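Centromeric protein-C, isoform A (Drosophila melanogaster, PDB 6O2K) probably serves as a chromatin-protein adaptor at the centromere, this chain being its dimeric cupin domain. Local coordinates at residues K13-Q16 with W17-V21. Numbering follows the deposited sequence.
Sequences KLMQ and WLRGV
Val21 CG2 lies 3.3 Å from Gln16 NE2 and 3.6 Å from Gln16 CD, and the methyl sits over the flat face of the Gln16 amide, the two side chains crossing at about a right angle. The bend at Gln16 chi2 (-128°) turns that face to it. Upstream, three backbone acceptors are satisfied by donors four residues on: Trp17 N to Lys13 O, Leu18 N to Leu14 O and Arg19 N to Met15 O are each 2.9 Å. Gln16 O receives a weak bond from Val21 N (3.1 Å, N-H...O angle 128°), one residue further along, while Gly20 N donates to Trp17 O; with Gly20 at positive phi (77°), this is a Schellman motif ending helix 6-19, which precedes the strands of the cupin domain. With an alanine at Gln16, the Val21 methyl would probably lose the amide face it rests on. Trp17 O takes a second donor, Arg68 NH1, besides Gly20 N, and Leu18 O is satisfied by Arg68 NE, from outside the turn. On another face, Leu18 CD1 meets Leu14 CG at 4.0 Å and Met15 CE at 4.1 Å; Leu14 also packs on Gly114 of the second subunit.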
ATOM      1  N   LYS B  13       5.709  11.472  -9.206  1.00 24.19           N
ATOM      2  CA  LYS B  13       6.696  12.041  -8.296  1.00 23.02           C
ATOM      3  C   LYS B  13       6.904  11.126  -7.095  1.00 23.14           C
ATOM      4  O   LYS B  13       8.048  10.832  -6.717  1.00 22.79           O
ATOM      5  CB  LYS B  13       6.267  13.440  -7.848  1.00 27.06           C
ATOM      6  CG  LYS B  13       7.258  14.097  -6.892  1.00 27.80           C
ATOM      7  CD  LYS B  13       7.027  15.614  -6.765  1.00 36.15           C
ATOM      8  CE  LYS B  13       5.751  15.911  -5.968  1.00 41.39           C
ATOM      9  NZ  LYS B  13       5.680  17.328  -5.496  1.00 43.77           N
ATOM     10  N   LEU B  14       5.804  10.644  -6.498  1.00 22.83           N
ATOM     11  CA  LEU B  14       5.920   9.715  -5.375  1.00 22.28           C
ATOM     12  C   LEU B  14       6.745   8.493  -5.760  1.00 23.52           C
ATOM     13  O   LEU B  14       7.676   8.108  -5.040  1.00 22.59           O
ATOM     14  CB  LEU B  14       4.536   9.288  -4.880  1.00 20.58           C
ATOM     15  CG  LEU B  14       4.531   8.091  -3.910  1.00 21.94           C
ATOM     16  CD1 LEU B  14       5.175   8.487  -2.580  1.00 24.73           C
ATOM     17  CD2 LEU B  14       3.119   7.547  -3.676  1.00 19.38           C
ATOM     18  N   MET B  15       6.420   7.866  -6.896  1.00 21.87           N
ATOM     19  CA  MET B  15       7.112   6.624  -7.248  1.00 24.99           C
ATOM     20  C   MET B  15       8.583   6.874  -7.580  1.00 21.09           C
ATOM     21  O   MET B  15       9.451   6.056  -7.232  1.00 26.64           O
ATOM     22  CB  MET B  15       6.404   5.926  -8.406  1.00 27.61           C
ATOM     23  CG  MET B  15       6.874   4.490  -8.670  1.00 35.64           C
ATOM     24  SD  MET B  15       6.842   3.377  -7.245  1.00 36.40           S
ATOM     25  CE  MET B  15       5.112   3.423  -6.772  1.00 36.00           C
ATOM     26  N   GLN B  16       8.887   7.992  -8.242  1.00 23.10           N
ATOM     27  CA  GLN B  16      10.283   8.335  -8.499  1.00 25.04           C
ATOM     28  C   GLN B  16      11.045   8.535  -7.196  1.00 24.22           C
ATOM     29  O   GLN B  16      12.212   8.137  -7.078  1.00 32.93           O
ATOM     30  CB  GLN B  16      10.356   9.588  -9.371  1.00 30.78           C
ATOM     31  CG  GLN B  16       9.921   9.334 -10.799  1.00 39.24           C
ATOM     32  CD  GLN B  16      10.944   9.805 -11.804  1.00 56.33           C
ATOM     33  OE1 GLN B  16      11.305  10.982 -11.833  1.00 61.72           O
ATOM     34  NE2 GLN B  16      11.430   8.884 -12.629  1.00 61.12           N
ATOM     35  N   TRP B  17      10.392   9.133  -6.196  1.00 28.82           N
ATOM     36  CA  TRP B  17      11.041   9.291  -4.898  1.00 31.18           C
ATOM     37  C   TRP B  17      11.259   7.944  -4.211  1.00 29.24           C
ATOM     38  O   TRP B  17      12.327   7.703  -3.628  1.00 27.44           O
ATOM     39  CB  TRP B  17      10.218  10.225  -4.014  1.00 32.88           C
ATOM     40  CG  TRP B  17      10.946  10.622  -2.786  1.00 43.19           C
ATOM     41  CD1 TRP B  17      11.927  11.567  -2.675  1.00 48.68           C
ATOM     42  CD2 TRP B  17      10.778  10.064  -1.487  1.00 45.55           C
ATOM     43  NE1 TRP B  17      12.367  11.639  -1.378  1.00 51.36           N
ATOM     44  CE2 TRP B  17      11.680  10.722  -0.629  1.00 49.25           C
ATOM     45  CE3 TRP B  17       9.954   9.071  -0.965  1.00 43.23           C
ATOM     46  CZ2 TRP B  17      11.774  10.421   0.722  1.00 51.43           C
ATOM     47  CZ3 TRP B  17      10.047   8.774   0.373  1.00 48.07           C
ATOM     48  CH2 TRP B  17      10.952   9.445   1.202  1.00 50.22           C
ATOM     49  N   LEU B  18      10.263   7.054  -4.257  1.00 25.34           N
ATOM     50  CA  LEU B  18      10.443   5.729  -3.672  1.00 25.88           C
ATOM     51  C   LEU B  18      11.574   4.982  -4.365  1.00 29.58           C
ATOM     52  O   LEU B  18      12.366   4.293  -3.710  1.00 30.46           O
ATOM     53  CB  LEU B  18       9.142   4.916  -3.738  1.00 20.19           C
ATOM     54  CG  LEU B  18       7.994   5.440  -2.880  1.00 26.30           C
ATOM     55  CD1 LEU B  18       6.664   4.735  -3.178  1.00 23.22           C
ATOM     56  CD2 LEU B  18       8.354   5.347  -1.410  1.00 25.75           C
ATOM     57  N   ARG B  19      11.673   5.118  -5.689  1.00 28.14           N
ATOM     58  CA  ARG B  19      12.726   4.445  -6.440  1.00 32.14           C
ATOM     59  C   ARG B  19      14.099   5.061  -6.214  1.00 31.44           C
ATOM     60  O   ARG B  19      15.101   4.467  -6.631  1.00 29.57           O
ATOM     61  CB  ARG B  19      12.410   4.470  -7.940  1.00 29.57           C
ATOM     62  CG  ARG B  19      11.252   3.558  -8.369  1.00 29.70           C
ATOM     63  CD  ARG B  19      10.750   3.952  -9.754  1.00 34.75           C
ATOM     64  NE  ARG B  19      11.628   3.462 -10.819  1.00 33.54           N
ATOM     65  CZ  ARG B  19      11.493   3.774 -12.105  1.00 41.81           C
ATOM     66  NH1 ARG B  19      10.514   4.582 -12.503  1.00 42.14           N
ATOM     67  NH2 ARG B  19      12.332   3.271 -12.998  1.00 44.02           N
ATOM     68  N   GLY B  20      14.175   6.230  -5.585  1.00 28.79           N
ATOM     69  CA  GLY B  20      15.454   6.896  -5.433  1.00 29.69           C
ATOM     70  C   GLY B  20      15.959   7.588  -6.677  1.00 36.99           C
ATOM     71  O   GLY B  20      17.093   8.077  -6.675  1.00 40.86           O
ATOM     72  N   VAL B  21      15.158   7.639  -7.746  1.00 36.78           N
ATOM     73  CA  VAL B  21      15.557   8.331  -8.969  1.00 42.30           C
ATOM     74  C   VAL B  21      15.091   9.778  -8.997  1.00 43.13           C
ATOM     75  O   VAL B  21      15.441  10.516  -9.927  1.00 48.21           O
ATOM     76  CB  VAL B  21      15.031   7.593 -10.218  1.00 41.03           C
ATOM     77  CG1 VAL B  21      15.323   6.105 -10.119  1.00 39.33           C
ATOM     78  CG2 VAL B  21      13.551   7.825 -10.388  1.00 43.42           C
TER